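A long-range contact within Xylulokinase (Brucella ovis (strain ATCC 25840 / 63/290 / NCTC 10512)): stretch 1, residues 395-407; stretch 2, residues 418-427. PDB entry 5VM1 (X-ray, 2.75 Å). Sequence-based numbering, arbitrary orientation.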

ATOM      1  N   GLU A 395      -2.670  18.016  -8.504  1.00 53.76           N
ATOM      2  CA  GLU A 395      -3.633  18.806  -7.741  1.00 52.30           C
ATOM      3  C   GLU A 395      -4.743  17.859  -7.296  1.00 43.57           C
ATOM      4  O   GLU A 395      -5.360  17.187  -8.126  1.00 43.25           O
ATOM      5  CB  GLU A 395      -4.153  19.980  -8.580  1.00 51.66           C
ATOM      6  CG  GLU A 395      -5.309  20.818  -8.018  1.00 48.66           C
ATOM      7  CD  GLU A 395      -5.943  21.658  -9.125  1.00 60.29           C
ATOM      8  OE1 GLU A 395      -5.281  22.611  -9.589  1.00 63.40           O
ATOM      9  OE2 GLU A 395      -7.071  21.344  -9.581  1.00 60.75           O
ATOM     10  N   ILE A 396      -4.924  17.723  -5.989  1.00 42.41           N
ATOM     11  CA  ILE A 396      -5.938  16.828  -5.437  1.00 44.55           C
ATOM     12  C   ILE A 396      -7.251  17.603  -5.289  1.00 54.91           C
ATOM     13  O   ILE A 396      -7.349  18.545  -4.495  1.00 49.22           O
ATOM     14  CB  ILE A 396      -5.472  16.230  -4.106  1.00 40.50           C
ATOM     15  CG1 ILE A 396      -4.371  15.198  -4.361  1.00 42.07           C
ATOM     16  CG2 ILE A 396      -6.630  15.598  -3.350  1.00 37.42           C
ATOM     17  CD1 ILE A 396      -3.917  14.446  -3.106  1.00 43.51           C
ATOM     18  N   THR A 397      -8.263  17.221  -6.066  1.00 72.38           N
ATOM     19  CA  THR A 397      -9.546  17.923  -6.016  1.00 89.64           C
ATOM     20  C   THR A 397     -10.491  17.282  -5.005  1.00 96.01           C
ATOM     21  O   THR A 397     -10.937  17.930  -4.053  1.00 98.19           O
ATOM     22  CB  THR A 397     -10.212  17.935  -7.397  1.00 97.69           C
ATOM     23  OG1 THR A 397     -10.332  16.591  -7.888  1.00100.50           O
ATOM     24  CG2 THR A 397      -9.403  18.776  -8.371  1.00100.40           C
ATOM     25  N   SER A 398     -10.790  16.004  -5.205  1.00 93.67           N
ATOM     26  CA  SER A 398     -11.622  15.231  -4.303  1.00 87.20           C
ATOM     27  C   SER A 398     -10.796  14.113  -3.679  1.00 68.51           C
ATOM     28  O   SER A 398      -9.958  13.484  -4.339  1.00 66.46           O
ATOM     29  CB  SER A 398     -12.843  14.676  -5.046  1.00 99.53           C
ATOM     30  OG  SER A 398     -12.453  13.741  -6.043  1.00106.91           O
ATOM     31  N   LEU A 399     -11.079  13.848  -2.415  1.00 49.15           N
ATOM     32  CA  LEU A 399     -10.370  12.875  -1.612  1.00 40.02           C
ATOM     33  C   LEU A 399     -11.362  11.875  -1.026  1.00 45.85           C
ATOM     34  O   LEU A 399     -12.450  12.253  -0.588  1.00 46.80           O
ATOM     35  CB  LEU A 399      -9.585  13.600  -0.507  1.00 32.89           C
ATOM     36  CG  LEU A 399      -8.563  12.784   0.273  1.00 43.67           C
ATOM     37  CD1 LEU A 399      -7.559  12.075  -0.643  1.00 37.22           C
ATOM     38  CD2 LEU A 399      -7.867  13.672   1.263  1.00 44.49           C
ATOM     39  N   THR A 400     -11.000  10.591  -1.053  1.00 43.97           N
ATOM     40  CA  THR A 400     -11.818   9.515  -0.504  1.00 42.44           C
ATOM     41  C   THR A 400     -11.096   8.859   0.667  1.00 42.28           C
ATOM     42  O   THR A 400      -9.906   8.568   0.565  1.00 42.02           O
ATOM     43  CB  THR A 400     -12.096   8.501  -1.580  1.00 43.95           C
ATOM     44  OG1 THR A 400     -12.600   9.196  -2.727  1.00 58.63           O
ATOM     45  CG2 THR A 400     -13.097   7.485  -1.104  1.00 40.69           C
ATOM     46  N   ALA A 401     -11.812   8.611   1.778  1.00 36.44           N
ATOM     47  CA  ALA A 401     -11.193   8.152   3.028  1.00 44.41           C
ATOM     48  C   ALA A 401     -11.541   6.703   3.361  1.00 47.93           C
ATOM     49  O   ALA A 401     -12.716   6.322   3.354  1.00 58.72           O
ATOM     50  CB  ALA A 401     -11.585   9.044   4.207  1.00 29.28           C
ATOM     51  N   VAL A 402     -10.511   5.905   3.678  1.00 35.54           N
ATOM     52  CA  VAL A 402     -10.660   4.521   4.119  1.00 35.76           C
ATOM     53  C   VAL A 402      -9.719   4.267   5.289  1.00 35.44           C
ATOM     54  O   VAL A 402      -8.954   5.139   5.698  1.00 40.40           O
ATOM     55  CB  VAL A 402     -10.391   3.505   2.989  1.00 41.19           C
ATOM     56  CG1 VAL A 402     -11.344   3.776   1.838  1.00 47.72           C
ATOM     57  CG2 VAL A 402      -8.896   3.500   2.565  1.00 26.99           C
ATOM     58  N   GLY A 403      -9.755   3.043   5.804  1.00 38.45           N
ATOM     59  CA  GLY A 403      -8.918   2.640   6.913  1.00 30.46           C
ATOM     60  C   GLY A 403      -9.625   2.829   8.232  1.00 34.85           C
ATOM     61  O   GLY A 403     -10.667   3.477   8.329  1.00 40.64           O
ATOM     62  N   GLY A 404      -9.035   2.246   9.278  1.00 43.15           N
ATOM     63  CA  GLY A 404      -9.710   2.216  10.569  1.00 47.45           C
ATOM     64  C   GLY A 404     -10.051   3.598  11.094  1.00 51.32           C
ATOM     65  O   GLY A 404     -11.179   3.852  11.527  1.00 56.01           O
ATOM     66  N   GLY A 405      -9.096   4.524  11.016  1.00 48.73           N
ATOM     67  CA  GLY A 405      -9.326   5.866  11.517  1.00 43.08           C
ATOM     68  C   GLY A 405     -10.461   6.569  10.812  1.00 45.05           C
ATOM     69  O   GLY A 405     -11.063   7.485  11.384  1.00 44.57           O
ATOM     70  N   SER A 406     -10.792   6.147   9.584  1.00 40.93           N
ATOM     71  CA  SER A 406     -11.893   6.811   8.893  1.00 35.08           C
ATOM     72  C   SER A 406     -13.236   6.523   9.541  1.00 40.19           C
ATOM     73  O   SER A 406     -14.238   7.106   9.123  1.00 47.30           O
ATOM     74  CB  SER A 406     -11.935   6.406   7.417  1.00 39.63           C
ATOM     75  OG  SER A 406     -12.424   5.081   7.235  1.00 49.73           O
ATOM     76  N   ARG A 407     -13.282   5.655  10.550  1.00 40.57           N
ATOM     77  CA  ARG A 407     -14.496   5.455  11.329  1.00 42.75           C
ATOM     78  C   ARG A 407     -14.747   6.569  12.335  1.00 44.38           C
ATOM     79  O   ARG A 407     -15.802   6.572  12.967  1.00 39.18           O
ATOM     80  CB  ARG A 407     -14.445   4.106  12.043  1.00 44.81           C
ATOM     81  CG  ARG A 407     -14.812   2.966  11.120  1.00 60.87           C
ATOM     82  CD  ARG A 407     -14.515   1.633  11.736  1.00 76.80           C
ATOM     83  NE  ARG A 407     -14.862   0.543  10.833  1.00 92.09           N
ATOM     84  CZ  ARG A 407     -14.116  -0.547  10.675  1.00108.72           C
ATOM     85  NH1 ARG A 407     -12.979  -0.677  11.354  1.00111.34           N
ATOM     86  NH2 ARG A 407     -14.496  -1.504   9.834  1.00115.07           N
ATOM     87  N   ALA A 418      -8.615  20.771   7.399  1.00 33.23           N
ATOM     88  CA  ALA A 418      -7.199  21.067   7.269  1.00 31.64           C
ATOM     89  C   ALA A 418      -6.792  21.201   5.801  1.00 42.14           C
ATOM     90  O   ALA A 418      -5.937  22.028   5.469  1.00 42.09           O
ATOM     91  CB  ALA A 418      -6.369  20.004   7.991  1.00 42.18           C
ATOM     92  N   LEU A 419      -7.391  20.398   4.908  1.00 46.04           N
ATOM     93  CA  LEU A 419      -7.084  20.420   3.477  1.00 40.74           C
ATOM     94  C   LEU A 419      -7.969  21.359   2.683  1.00 45.52           C
ATOM     95  O   LEU A 419      -7.594  21.753   1.575  1.00 52.89           O
ATOM     96  CB  LEU A 419      -7.264  19.026   2.867  1.00 31.67           C
ATOM     97  CG  LEU A 419      -6.575  17.851   3.560  1.00 36.49           C
ATOM     98  CD1 LEU A 419      -6.927  16.589   2.843  1.00 38.33           C
ATOM     99  CD2 LEU A 419      -5.056  18.007   3.620  1.00 34.19           C
ATOM    100  N   ASN A 420      -9.116  21.733   3.237  1.00 47.54           N
ATOM    101  CA  ASN A 420     -10.180  22.409   2.497  1.00 48.42           C
ATOM    102  C   ASN A 420     -10.543  21.645   1.221  1.00 50.46           C
ATOM    103  O   ASN A 420     -10.705  22.233   0.149  1.00 48.78           O
ATOM    104  CB  ASN A 420      -9.823  23.854   2.162  1.00 40.84           C
ATOM    105  CG  ASN A 420     -11.056  24.699   1.912  1.00 49.17           C
ATOM    106  OD1 ASN A 420     -12.164  24.323   2.316  1.00 54.94           O
ATOM    107  ND2 ASN A 420     -10.887  25.815   1.212  1.00 45.81           N
ATOM    108  N   VAL A 421     -10.653  20.318   1.332  1.00 53.23           N
ATOM    109  CA  VAL A 421     -11.288  19.482   0.305  1.00 50.73           C
ATOM    110  C   VAL A 421     -12.376  18.647   0.976  1.00 51.12           C
ATOM    111  O   VAL A 421     -12.234  18.266   2.147  1.00 52.51           O
ATOM    112  CB  VAL A 421     -10.289  18.574  -0.445  1.00 41.95           C
ATOM    113  CG1 VAL A 421      -9.044  19.329  -0.865  1.00 36.46           C
ATOM    114  CG2 VAL A 421      -9.919  17.368   0.376  1.00 38.63           C
ATOM    115  N   PRO A 422     -13.508  18.424   0.313  1.00 51.60           N
ATOM    116  CA  PRO A 422     -14.488  17.437   0.807  1.00 49.65           C
ATOM    117  C   PRO A 422     -13.923  16.023   0.812  1.00 38.07           C
ATOM    118  O   PRO A 422     -13.116  15.661  -0.041  1.00 47.33           O
ATOM    119  CB  PRO A 422     -15.646  17.558  -0.193  1.00 48.93           C
ATOM    120  CG  PRO A 422     -15.008  18.116  -1.423  1.00 45.21           C
ATOM    121  CD  PRO A 422     -13.944  19.066  -0.935  1.00 45.76           C
ATOM    122  N   ILE A 423     -14.383  15.207   1.758  1.00 41.80           N
ATOM    123  CA  ILE A 423     -13.952  13.809   1.883  1.00 44.15           C
ATOM    124  C   ILE A 423     -15.166  12.905   1.714  1.00 46.75           C
ATOM    125  O   ILE A 423     -16.118  12.982   2.505  1.00 45.96           O
ATOM    126  CB  ILE A 423     -13.287  13.512   3.239  1.00 36.09           C
ATOM    127  CG1 ILE A 423     -12.150  14.481   3.540  1.00 32.37           C
ATOM    128  CG2 ILE A 423     -12.798  12.079   3.265  1.00 31.85           C
ATOM    129  CD1 ILE A 423     -11.298  13.998   4.690  1.00 38.46           C
ATOM    130  N   ALA A 424     -15.085  11.981   0.756  1.00 45.81           N
ATOM    131  CA  ALA A 424     -16.159  11.032   0.483  1.00 43.15           C
ATOM    132  C   ALA A 424     -15.950   9.758   1.291  1.00 42.64           C
ATOM    133  O   ALA A 424     -14.882   9.144   1.241  1.00 52.65           O
ATOM    134  CB  ALA A 424     -16.220  10.695  -1.005  1.00 38.80           C
ATOM    135  N   LEU A 425     -16.974   9.372   2.029  1.00 39.36           N
ATOM    136  CA  LEU A 425     -16.958   8.165   2.827  1.00 47.72           C
ATOM    137  C   LEU A 425     -17.774   7.092   2.108  1.00 55.62           C
ATOM    138  O   LEU A 425     -18.960   7.320   1.806  1.00 54.21           O
ATOM    139  CB  LEU A 425     -17.532   8.469   4.205  1.00 47.05           C
ATOM    140  CG  LEU A 425     -17.335   7.433   5.290  1.00 46.30           C
ATOM    141  CD1 LEU A 425     -15.866   7.046   5.363  1.00 34.81           C
ATOM    142  CD2 LEU A 425     -17.800   8.054   6.579  1.00 51.14           C
ATOM    143  N   PRO A 426     -17.185   5.957   1.747  1.00 48.32           N
ATOM    144  CA  PRO A 426     -17.903   4.979   0.924  1.00 48.09           C
ATOM    145  C   PRO A 426     -19.036   4.276   1.651  1.00 57.85           C
ATOM    146  O   PRO A 426     -19.097   4.212   2.883  1.00 68.81           O
ATOM    147  CB  PRO A 426     -16.814   3.973   0.539  1.00 35.96           C
ATOM    148  CG  PRO A 426     -15.566   4.693   0.704  1.00 34.11           C
ATOM    149  CD  PRO A 426     -15.753   5.667   1.812  1.00 47.39           C
ATOM    150  N   GLU A 427     -19.942   3.723   0.845  1.00 58.58           N
ATOM    151  CA  GLU A 427     -20.907   2.775   1.370  1.00 58.96           C
ATOM    152  C   GLU A 427     -20.140   1.591   1.965  1.00 55.98           C
ATOM    153  O   GLU A 427     -18.923   1.443   1.782  1.00 45.50           O
ATOM    154  CB  GLU A 427     -21.888   2.329   0.276  1.00 45.06           C
TER

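Two neighbouring parallel strands share hydrogen bonds in a staggered way: one residue on one strand serves the partner strand with both its amide nitrogen and its carbonyl oxygen, while the residues it bonds to lie on either side of its opposite number. This contact in xylulokinase reduces that rule to its smallest working unit. The strand that ends at V402 runs beside strand 423-426 with their N-to-C directions 43° apart, and L399 pairs with I423 and T400 with A424.

A424 is the residue that faces across. Its N donates to the O of L399 at 3.0 Å, and its O accepts from the N of A401 at 3.2 Å; the angles at hydrogen, 165° and 167°, are nearly straight. T400, directly opposite A424, is bracketed by the two bonds and contributes no backbone polar atom to them. Each acceptor also receives a softer CA-H...O contact: the CA of I423 lies 3.3 Å from the O of L399, and the CA of T400 lies 3.5 Å from the O of A424. Both carbonyls are thus approached by an N-H and a C-H together, as is common in parallel sheets.

The ladder is short. Beyond it, the O of A401 meets the CD of P426 at 3.5 Å, and proline, its nitrogen closed into a ring, has no N-H to offer that carbonyl. At the other end, the O of T397 lies 3.7 Å from the CB of V421, and P422 likewise lacks an amide hydrogen. Prolines therefore flank the bonded segment in the second stretch, where they pack without donating.

Side chains consolidate what the backbone begins. L399 and I423 point to the same face of the sheet, and both are buried. L399, with chi1 t and chi2 p, places its CD2 3.4 Å from the CD1 of L419, at the end of the preceding helix, while its CB lies 3.9 Å from the CG2 of V421. Branched aliphatic groups suit this place because they fill space without bringing polar atoms that would need partners. The CB of A401, a small methyl, comes within 3.4 Å of the CG2 of I423.

T400 and A424 share the other face, which is partly exposed. The CG2 of T400 rests 3.4 Å from the O of A424 and 4.1 Å from the CG of P426, and its OG1 lies 4.3 Å from the CB of A424 without hydrogen bonding to the second stretch. The CB of L425 points away, yet the end of its side chain returns, bringing CD1 to 3.8 Å from the O of A401.

Past the strand, the first stretch satisfies some of its own polar groups. The O of G403 accepts from the OG of S406 at 2.6 Å and from the N of S406 at 3.0 Å, so one serine supplies both donors; the N of R407 donates to the O of G404 at 2.9 Å. In all, 517 Å² is buried, summed over both sides, by a contact with just two conventional hydrogen bonds.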